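Local coordinates for protein leucine aminopeptidase 1, chloroplastic (Solanum lycopersicum, PDB 5D8N) that catalyses the removal of N-terminal amino acids, preferably leucine, from peptides as a homohexamer, regulates wound signalling and has a role in insect defence, at residues A395-Y398 / A399-G403; A82-E86 / E87-G91; R201-K204 / Y205-V209. The protein carries 1 engineered substitution. All coordinates share one frame; numbering follows the deposited sequence.

All three contacts are local, made between neighbouring turns of a helix or at its end, yet no two share a helix. Interaction 1 is the most buried and lies at the end of helix 388-401, which packs on the large sheet of the catalytic domain, with aliphatic and aromatic packing. Interaction 2 belongs to the N-terminal domain and lies at a subunit interface; its centre is about 58 Å from that of interaction 1, on the opposite side of the chain's centre. There the backbone ends the helix while carboxylates reach arginines of a second subunit. Interaction 3, partly buried and mid-helix, joins elements of both domains and mixes long charged chains with aromatic rings.

Interaction 1 (A395-Y398 / A399-G403); sequences ALIY and ACNQG
At the C-terminal end of helix 388-401 in the catalytic domain, Tyr-398 in the last turn meets Gln-402 just beyond it, with one end of the Gln-402 carboxamide over a face of the phenol ring. The two planes are only 9° apart, and Gln-402 CD sits 3.7 Å from Tyr-398 CE1. This approach depends on the bend of the glutamine at chi2 (-39°), which folds its end back over the ring, while Gln-402 CG rests 3.4 Å from Tyr-398 O. Backbone bonds run beneath: Ala-399 N gives to Ala-395 O at 2.9 Å and Cys-400 N to Leu-396 O, nearly straight at 167°. The series then fades, for Gln-402 N reaches Tyr-398 O only weakly, at 3.2 Å, and Gly-403 leaves the helix with positive phi. Alongside, Ile-397 CG2 lies 3.7 Å from Asn-401 ND2, the two side chains pointing the same way. The ring of Tyr-398 also meets Phe-279 and His-281 edge-to-face, whereas Ala-395 and Ala-399 press on strands 293-305 and 347-358. With a serine in place of Tyr-398, the Gln-402 amide would probably lose its flat support and be set free to turn, and both aromatic neighbours would lose a partner. The chemistry is thus that of a weakening helix end, where a ring and an amide held nearly parallel add contact as the backbone bonding declines.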
ATOM      1  N   ALA A 395     -29.041  18.198  10.672  1.00 18.85           N
ATOM      2  CA  ALA A 395     -30.376  17.623  10.461  1.00 18.44           C
ATOM      3  C   ALA A 395     -30.998  17.118  11.756  1.00 18.94           C
ATOM      4  O   ALA A 395     -32.189  17.244  11.972  1.00 20.28           O
ATOM      5  CB  ALA A 395     -30.309  16.484   9.466  1.00 19.18           C
ATOM      6  N   LEU A 396     -30.180  16.552  12.632  1.00 17.91           N
ATOM      7  CA  LEU A 396     -30.676  16.046  13.887  1.00 17.42           C
ATOM      8  C   LEU A 396     -31.087  17.176  14.824  1.00 18.18           C
ATOM      9  O   LEU A 396     -32.078  17.073  15.545  1.00 19.19           O
ATOM     10  CB  LEU A 396     -29.636  15.116  14.512  1.00 16.31           C
ATOM     11  CG  LEU A 396     -29.461  13.747  13.862  1.00 17.09           C
ATOM     12  CD1 LEU A 396     -28.207  13.048  14.406  1.00 18.11           C
ATOM     13  CD2 LEU A 396     -30.638  12.816  14.111  1.00 18.09           C
ATOM     14  N   ILE A 397     -30.299  18.239  14.849  1.00 18.51           N
ATOM     15  CA  ILE A 397     -30.635  19.411  15.651  1.00 18.76           C
ATOM     16  C   ILE A 397     -31.960  19.953  15.142  1.00 19.85           C
ATOM     17  O   ILE A 397     -32.842  20.235  15.933  1.00 20.32           O
ATOM     18  CB  ILE A 397     -29.542  20.484  15.543  1.00 19.29           C
ATOM     19  CG1 ILE A 397     -28.286  20.013  16.283  1.00 19.55           C
ATOM     20  CG2 ILE A 397     -29.998  21.802  16.147  1.00 21.32           C
ATOM     21  CD1 ILE A 397     -26.997  20.694  15.833  1.00 20.49           C
ATOM     22  N   TYR A 398     -32.127  20.032  13.822  1.00 19.05           N
ATOM     23  CA  TYR A 398     -33.372  20.520  13.247  1.00 20.65           C
ATOM     24  C   TYR A 398     -34.544  19.636  13.639  1.00 22.51           C
ATOM     25  O   TYR A 398     -35.609  20.109  14.029  1.00 21.59           O
ATOM     26  CB  TYR A 398     -33.259  20.536  11.725  1.00 21.52           C
ATOM     27  CG  TYR A 398     -34.445  21.140  11.018  1.00 24.07           C
ATOM     28  CD1 TYR A 398     -35.511  20.365  10.631  1.00 22.40           C
ATOM     29  CD2 TYR A 398     -34.508  22.499  10.768  1.00 26.82           C
ATOM     30  CE1 TYR A 398     -36.611  20.922  10.010  1.00 21.93           C
ATOM     31  CE2 TYR A 398     -35.577  23.063  10.080  1.00 25.84           C
ATOM     32  CZ  TYR A 398     -36.641  22.268   9.736  1.00 24.74           C
ATOM     33  OH  TYR A 398     -37.673  22.807   9.001  1.00 24.46           O
ATOM     34  N   ALA A 399     -34.343  18.323  13.573  1.00 22.69           N
ATOM     35  CA  ALA A 399     -35.395  17.405  13.985  1.00 22.32           C
ATOM     36  C   ALA A 399     -35.792  17.660  15.438  1.00 22.04           C
ATOM     37  O   ALA A 399     -36.989  17.655  15.785  1.00 23.77           O
ATOM     38  CB  ALA A 399     -34.961  15.952  13.788  1.00 22.01           C
ATOM     39  N   CYS A 400     -34.806  17.758  16.317  1.00 19.90           N
ATOM     40  CA  CYS A 400     -35.117  18.006  17.719  1.00 21.47           C
ATOM     41  C   CYS A 400     -35.884  19.323  17.889  1.00 23.48           C
ATOM     42  O   CYS A 400     -36.761  19.413  18.724  1.00 25.32           O
ATOM     43  CB  CYS A 400     -33.863  18.001  18.591  1.00 22.76           C
ATOM     44  SG  CYS A 400     -33.071  16.378  18.710  1.00 26.25           S
ATOM     45  N   ASN A 401     -35.587  20.314  17.057  1.00 24.31           N
ATOM     46  CA  ASN A 401     -36.239  21.609  17.143  1.00 27.56           C
ATOM     47  C   ASN A 401     -37.652  21.620  16.604  1.00 28.04           C
ATOM     48  O   ASN A 401     -38.377  22.570  16.874  1.00 28.25           O
ATOM     49  CB  ASN A 401     -35.437  22.691  16.413  1.00 27.79           C
ATOM     50  CG  ASN A 401     -34.195  23.091  17.174  1.00 26.41           C
ATOM     51  OD1 ASN A 401     -34.090  22.828  18.361  1.00 28.45           O
ATOM     52  ND2 ASN A 401     -33.222  23.648  16.482  1.00 25.69           N
ATOM     53  N   GLN A 402     -38.084  20.534  15.979  1.00 27.16           N
ATOM     54  CA  GLN A 402     -39.486  20.399  15.613  1.00 24.89           C
ATOM     55  C   GLN A 402     -40.334  19.879  16.793  1.00 27.40           C
ATOM     56  O   GLN A 402     -41.539  19.672  16.667  1.00 24.08           O
ATOM     57  CB  GLN A 402     -39.624  19.471  14.407  1.00 24.38           C
ATOM     58  CG  GLN A 402     -38.851  19.887  13.175  1.00 26.93           C
ATOM     59  CD  GLN A 402     -38.866  21.392  12.940  1.00 34.61           C
ATOM     60  OE1 GLN A 402     -37.848  22.103  13.116  1.00 43.99           O
ATOM     61  NE2 GLN A 402     -40.015  21.870  12.480  1.00 28.91           N
ATOM     62  N   GLY A 403     -39.694  19.578  17.917  1.00 27.68           N
ATOM     63  CA  GLY A 403     -40.433  19.113  19.075  1.00 26.80           C
ATOM     64  C   GLY A 403     -40.910  17.680  18.968  1.00 28.78           C
ATOM     65  O   GLY A 403     -41.853  17.285  19.659  1.00 28.67           O
TER

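Interaction 2 (A82-E86 / E87-G91). With EDO (1,2-ethanediol), chain M.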
ATOM      1  N   ALA A  82     -42.119 -36.905 -11.703  1.00 30.75           N
ATOM      2  CA  ALA A  82     -40.966 -37.440 -12.408  1.00 35.54           C
ATOM      3  C   ALA A  82     -39.905 -36.351 -12.624  1.00 34.79           C
ATOM      4  O   ALA A  82     -38.735 -36.518 -12.301  1.00 34.76           O
ATOM      5  CB  ALA A  82     -41.419 -38.045 -13.729  1.00 38.62           C
ATOM      6  N   ALA A  83     -40.346 -35.179 -13.049  1.00 32.62           N
ATOM      7  CA  ALA A  83     -39.428 -34.088 -13.260  1.00 32.54           C
ATOM      8  C   ALA A  83     -38.795 -33.723 -11.917  1.00 35.05           C
ATOM      9  O   ALA A  83     -37.598 -33.456 -11.838  1.00 33.46           O
ATOM     10  CB  ALA A  83     -40.175 -32.893 -13.854  1.00 31.57           C
ATOM     11  N   SER A  84     -39.608 -33.677 -10.867  1.00 32.07           N
ATOM     12  CA  SER A  84     -39.111 -33.281  -9.549  1.00 31.92           C
ATOM     13  C   SER A  84     -38.035 -34.220  -9.001  1.00 31.38           C
ATOM     14  O   SER A  84     -37.048 -33.771  -8.410  1.00 32.59           O
ATOM     15  CB  SER A  84     -40.270 -33.223  -8.548  1.00 33.01           C
ATOM     16  OG  SER A  84     -41.127 -32.152  -8.871  1.00 37.56           O
ATOM     17  N   SER A  85     -38.242 -35.527  -9.117  1.00 31.75           N
ATOM     18  CA  SER A  85     -37.204 -36.449  -8.651  1.00 33.32           C
ATOM     19  C   SER A  85     -35.982 -36.403  -9.570  1.00 30.14           C
ATOM     20  O   SER A  85     -34.859 -36.354  -9.093  1.00 29.70           O
ATOM     21  CB  SER A  85     -37.709 -37.889  -8.505  1.00 34.93           C
ATOM     22  OG  SER A  85     -38.161 -38.375  -9.747  1.00 39.86           O
ATOM     23  N   GLU A  86     -36.183 -36.250 -10.871  1.00 30.39           N
ATOM     24  CA  GLU A  86     -35.040 -36.217 -11.806  1.00 29.35           C
ATOM     25  C   GLU A  86     -34.153 -35.012 -11.480  1.00 30.25           C
ATOM     26  O   GLU A  86     -32.920 -35.058 -11.610  1.00 25.83           O
ATOM     27  CB  GLU A  86     -35.519 -36.138 -13.254  1.00 29.02           C
ATOM     28  CG  GLU A  86     -36.055 -37.452 -13.812  1.00 31.79           C
ATOM     29  CD  GLU A  86     -36.904 -37.275 -15.055  1.00 32.85           C
ATOM     30  OE1 GLU A  86     -36.801 -36.228 -15.749  1.00 34.05           O
ATOM     31  OE2 GLU A  86     -37.639 -38.225 -15.375  1.00 34.01           O
ATOM     32  N   GLU A  87     -34.809 -33.909 -11.123  1.00 29.34           N
ATOM     33  CA  GLU A  87     -34.098 -32.666 -10.905  1.00 28.11           C
ATOM     34  C   GLU A  87     -33.758 -32.493  -9.427  1.00 27.12           C
ATOM     35  O   GLU A  87     -33.303 -31.430  -9.023  1.00 29.86           O
ATOM     36  CB  GLU A  87     -34.890 -31.482 -11.457  1.00 29.83           C
ATOM     37  CG  GLU A  87     -35.121 -31.596 -12.961  1.00 30.74           C
ATOM     38  CD  GLU A  87     -36.068 -30.558 -13.528  1.00 31.91           C
ATOM     39  OE1 GLU A  87     -36.078 -29.421 -13.002  1.00 33.16           O
ATOM     40  OE2 GLU A  87     -36.781 -30.881 -14.523  1.00 33.13           O
ATOM     41  N   ASP A  88     -33.947 -33.548  -8.640  1.00 31.24           N
ATOM     42  CA  ASP A  88     -33.574 -33.549  -7.226  1.00 35.95           C
ATOM     43  C   ASP A  88     -34.259 -32.424  -6.426  1.00 35.10           C
ATOM     44  O   ASP A  88     -33.635 -31.783  -5.586  1.00 37.18           O
ATOM     45  CB  ASP A  88     -32.048 -33.449  -7.118  1.00 41.78           C
ATOM     46  CG  ASP A  88     -31.520 -33.861  -5.759  1.00 48.19           C
ATOM     47  OD1 ASP A  88     -32.032 -34.840  -5.190  1.00 51.91           O
ATOM     48  OD2 ASP A  88     -30.592 -33.202  -5.254  1.00 52.38           O
ATOM     49  N   PHE A  89     -35.504 -32.097  -6.753  1.00 31.67           N
ATOM     50  CA  PHE A  89     -36.243 -31.059  -6.014  1.00 31.73           C
ATOM     51  C   PHE A  89     -36.958 -31.743  -4.858  1.00 32.16           C
ATOM     52  O   PHE A  89     -37.720 -32.678  -5.080  1.00 36.00           O
ATOM     53  CB  PHE A  89     -37.294 -30.387  -6.911  1.00 31.69           C
ATOM     54  CG  PHE A  89     -38.125 -29.350  -6.219  1.00 33.08           C
ATOM     55  CD1 PHE A  89     -37.657 -28.060  -6.053  1.00 33.61           C
ATOM     56  CD2 PHE A  89     -39.387 -29.644  -5.745  1.00 33.83           C
ATOM     57  CE1 PHE A  89     -38.404 -27.110  -5.376  1.00 31.41           C
ATOM     58  CE2 PHE A  89     -40.120 -28.712  -5.019  1.00 34.36           C
ATOM     59  CZ  PHE A  89     -39.648 -27.426  -4.861  1.00 31.79           C
ATOM     60  N   SER A  90     -36.654 -31.343  -3.631  1.00 30.22           N
ATOM     61  CA  SER A  90     -37.315 -31.897  -2.443  1.00 34.32           C
ATOM     62  C   SER A  90     -37.845 -30.767  -1.558  1.00 38.68           C
ATOM     63  O   SER A  90     -38.166 -30.977  -0.388  1.00 40.57           O
ATOM     64  CB  SER A  90     -36.332 -32.769  -1.651  1.00 33.39           C
ATOM     65  OG  SER A  90     -35.224 -31.992  -1.229  1.00 36.94           O
ATOM     66  N   GLY A  91     -37.969 -29.567  -2.124  1.00 41.19           N
ATOM     67  CA  GLY A  91     -38.599 -28.452  -1.418  1.00 38.02           C
ATOM     68  C   GLY A  91     -37.659 -27.672  -0.523  1.00 36.91           C
ATOM     69  O   GLY A  91     -38.113 -26.880   0.299  1.00 34.91           O
TER
HETATM   70  C1  EDO M 604     -32.424 -27.467 -12.403  1.00 66.33           C
HETATM   71  O1  EDO M 604     -32.717 -26.785 -11.180  1.00 68.96           O
HETATM   72  C2  EDO M 604     -32.450 -28.975 -12.177  1.00 64.15           C
HETATM   73  O2  EDO M 604     -31.748 -29.387 -10.989  1.00 58.24           O
HETATM   74  O   HOH W   1     -33.813 -37.229  -6.648  1.00 47.94           O
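Glu-87 N donates to Ala-83 O at 2.9 Å, the last of the regular bonds that close helix 79-86, and the chain then turns off in a Schellman motif. Asp-88, with positive phi, is its C-prime residue. Phe-89 N reaches back to Ser-84 O at 2.8 Å, lying in the carbonyl plane, and Asp-88 N bonds Ser-85 O at 3.0 Å from well above that carbonyl's plane. Ser-85 O also accepts from a water at 2.8 Å, and the same water makes a weak bond to Asp-88 OD1, bridging the helix end to the loop. A 1,2-ethanediol molecule, probably from the crystallisation liquor, gives its O2 hydroxyl to Glu-87 O at 3.2 Å. Ser-84 OG is bonded to Leu-80 O, one turn back in the helix.

The aliphatic part of Glu-87 lies alongside the Ala-83 carbonyl, with CG 3.3 Å from Ala-83 O. Its first torsion (chi1 -61°) sets CG beside the backbone N, and the extended chain beyond carries OE2 to a salt bridge with Arg-105 of the second subunit. Glu-86 forms salt bridges through OE1 to Arg-105 and through OE2 to Arg-100, both of the second subunit. Phe-89 instead turns its ring inward onto Val-97 and Leu-108 of the sheet.

Glu-86 OE1 and Glu-87 OE2 are 5.5 Å apart, so the neighbour's arginines probably offset their mutual repulsion; with three salt bridges, the helix end is also part of the subunit contact.

Interaction 3 (R201-K204 / Y205-V209); sequences RKIK and YAEHV
Lys-204 O accepts the backbone N-H of His-208 at 2.9 Å and also lies beneath the imidazole, 3.1 Å from the ring plane and offset toward the rim. The histidine is folded back over this carbonyl because its CG stands beside its own backbone N (chi1 -64°). The Lys-204 chain, bent at chi2 and chi4, passes the ring: CG comes within 3.7 Å of His-208 NE2 and NZ within 3.6 Å of CE1. Its CD also meets Glu-207 OE1 at 3.5 Å, but the ammonium itself stays 5.4 Å from that oxygen, too far for a salt bridge.

Tyr-205 N bonds Arg-201 O, while the phenol edge faces Lys-202 O and its OH bonds Glu-524. Val-209 CG2 lies 3.9 Å above one face of that ring.

On its flanks Ile-203 touches strand 31-35 and Lys-202 helix 152-170, whereas Tyr-205 packs on helices 519-527 and 327-342, and His-208 on 327-342. Helix 197-221 therefore has elements of both domains against it, as expected of the long helix that joins the N-terminal and catalytic domains in M17 aminopeptidases.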
ATOM      1  N   ARG A 201     -57.430  -5.358   1.724  1.00 30.27           N
ATOM      2  CA  ARG A 201     -56.811  -4.236   2.431  1.00 33.73           C
ATOM      3  C   ARG A 201     -55.326  -4.504   2.688  1.00 29.76           C
ATOM      4  O   ARG A 201     -54.493  -3.596   2.620  1.00 29.35           O
ATOM      5  CB  ARG A 201     -57.510  -3.906   3.757  1.00 35.32           C
ATOM      6  CG  ARG A 201     -58.818  -3.137   3.576  1.00 42.98           C
ATOM      7  CD  ARG A 201     -59.350  -2.536   4.881  1.00 43.47           C
ATOM      8  NE  ARG A 201     -59.710  -3.548   5.878  1.00 45.78           N
ATOM      9  CZ  ARG A 201     -60.889  -4.170   5.928  1.00 47.46           C
ATOM     10  NH1 ARG A 201     -61.812  -3.934   4.999  1.00 43.86           N
ATOM     11  NH2 ARG A 201     -61.104  -5.093   6.854  1.00 46.58           N
ATOM     12  N   LYS A 202     -55.010  -5.731   3.069  1.00 26.14           N
ATOM     13  CA  LYS A 202     -53.641  -6.060   3.406  1.00 26.65           C
ATOM     14  C   LYS A 202     -52.756  -6.059   2.155  1.00 26.01           C
ATOM     15  O   LYS A 202     -51.611  -5.604   2.183  1.00 28.29           O
ATOM     16  CB  LYS A 202     -53.597  -7.425   4.082  1.00 30.29           C
ATOM     17  CG  LYS A 202     -52.282  -7.687   4.808  1.00 41.08           C
ATOM     18  CD  LYS A 202     -52.168  -6.953   6.137  1.00 47.56           C
ATOM     19  CE  LYS A 202     -50.751  -7.074   6.693  1.00 56.25           C
ATOM     20  NZ  LYS A 202     -50.569  -6.346   7.983  1.00 58.43           N
ATOM     21  N   ILE A 203     -53.306  -6.529   1.048  1.00 23.58           N
ATOM     22  CA  ILE A 203     -52.609  -6.518  -0.214  1.00 25.05           C
ATOM     23  C   ILE A 203     -52.352  -5.073  -0.621  1.00 27.22           C
ATOM     24  O   ILE A 203     -51.277  -4.763  -1.128  1.00 28.31           O
ATOM     25  CB  ILE A 203     -53.372  -7.295  -1.305  1.00 24.43           C
ATOM     26  CG1 ILE A 203     -53.296  -8.798  -1.027  1.00 25.18           C
ATOM     27  CG2 ILE A 203     -52.850  -6.991  -2.703  1.00 25.54           C
ATOM     28  CD1 ILE A 203     -54.282  -9.608  -1.845  1.00 25.93           C
ATOM     29  N   LYS A 204     -53.345  -4.215  -0.432  1.00 25.91           N
ATOM     30  CA  LYS A 204     -53.239  -2.819  -0.797  1.00 26.45           C
ATOM     31  C   LYS A 204     -52.130  -2.143   0.040  1.00 25.14           C
ATOM     32  O   LYS A 204     -51.381  -1.286  -0.458  1.00 23.07           O
ATOM     33  CB  LYS A 204     -54.590  -2.149  -0.576  1.00 30.98           C
ATOM     34  CG  LYS A 204     -54.821  -0.906  -1.405  1.00 42.60           C
ATOM     35  CD  LYS A 204     -55.088  -1.191  -2.869  1.00 53.81           C
ATOM     36  CE  LYS A 204     -55.919  -0.075  -3.485  1.00 70.92           C
ATOM     37  NZ  LYS A 204     -55.394   1.303  -3.226  1.00 76.56           N
ATOM     38  N   TYR A 205     -52.107  -2.443   1.332  1.00 24.13           N
ATOM     39  CA  TYR A 205     -51.068  -1.941   2.219  1.00 25.82           C
ATOM     40  C   TYR A 205     -49.707  -2.316   1.643  1.00 23.78           C
ATOM     41  O   TYR A 205     -48.830  -1.457   1.537  1.00 22.85           O
ATOM     42  CB  TYR A 205     -51.236  -2.501   3.640  1.00 28.80           C
ATOM     43  CG  TYR A 205     -50.032  -2.343   4.566  1.00 30.01           C
ATOM     44  CD1 TYR A 205     -49.728  -1.129   5.179  1.00 36.29           C
ATOM     45  CD2 TYR A 205     -49.275  -3.435   4.926  1.00 29.58           C
ATOM     46  CE1 TYR A 205     -48.604  -0.983   5.985  1.00 33.43           C
ATOM     47  CE2 TYR A 205     -48.204  -3.315   5.795  1.00 28.51           C
ATOM     48  CZ  TYR A 205     -47.847  -2.083   6.287  1.00 31.80           C
ATOM     49  OH  TYR A 205     -46.769  -1.977   7.151  1.00 34.07           O
ATOM     50  N   ALA A 206     -49.553  -3.584   1.274  1.00 22.43           N
ATOM     51  CA  ALA A 206     -48.283  -4.080   0.743  1.00 22.52           C
ATOM     52  C   ALA A 206     -47.930  -3.296  -0.516  1.00 22.92           C
ATOM     53  O   ALA A 206     -46.772  -2.907  -0.723  1.00 24.16           O
ATOM     54  CB  ALA A 206     -48.354  -5.569   0.428  1.00 21.45           C
ATOM     55  N   GLU A 207     -48.928  -3.075  -1.364  1.00 21.55           N
ATOM     56  CA  GLU A 207     -48.701  -2.308  -2.580  1.00 24.33           C
ATOM     57  C   GLU A 207     -48.227  -0.889  -2.263  1.00 24.00           C
ATOM     58  O   GLU A 207     -47.374  -0.374  -2.973  1.00 22.87           O
ATOM     59  CB  GLU A 207     -49.932  -2.283  -3.500  1.00 23.60           C
ATOM     60  CG  GLU A 207     -50.237  -3.633  -4.121  1.00 25.96           C
ATOM     61  CD  GLU A 207     -51.577  -3.679  -4.846  1.00 29.56           C
ATOM     62  OE1 GLU A 207     -52.567  -3.183  -4.284  1.00 28.52           O
ATOM     63  OE2 GLU A 207     -51.646  -4.189  -5.983  1.00 33.02           O
ATOM     64  N   HIS A 208     -48.793  -0.270  -1.233  1.00 21.89           N
ATOM     65  CA  HIS A 208     -48.403   1.081  -0.865  1.00 24.54           C
ATOM     66  C   HIS A 208     -46.943   1.092  -0.404  1.00 22.77           C
ATOM     67  O   HIS A 208     -46.173   1.987  -0.765  1.00 22.22           O
ATOM     68  CB  HIS A 208     -49.290   1.631   0.258  1.00 25.28           C
ATOM     69  CG  HIS A 208     -50.727   1.778  -0.125  1.00 29.90           C
ATOM     70  ND1 HIS A 208     -51.123   2.024  -1.422  1.00 31.53           N
ATOM     71  CD2 HIS A 208     -51.849   1.844   0.632  1.00 30.68           C
ATOM     72  CE1 HIS A 208     -52.431   2.204  -1.455  1.00 30.87           C
ATOM     73  NE2 HIS A 208     -52.895   2.061  -0.227  1.00 31.37           N
ATOM     74  N   VAL A 209     -46.583   0.107   0.408  1.00 20.13           N
ATOM     75  CA  VAL A 209     -45.220   0.015   0.881  1.00 20.61           C
ATOM     76  C   VAL A 209     -44.282  -0.201  -0.314  1.00 19.60           C
ATOM     77  O   VAL A 209     -43.254   0.460  -0.410  1.00 18.02           O
ATOM     78  CB  VAL A 209     -45.088  -1.102   1.934  1.00 20.57           C
ATOM     79  CG1 VAL A 209     -43.626  -1.338   2.270  1.00 20.40           C
ATOM     80  CG2 VAL A 209     -45.836  -0.716   3.188  1.00 21.27           C
TER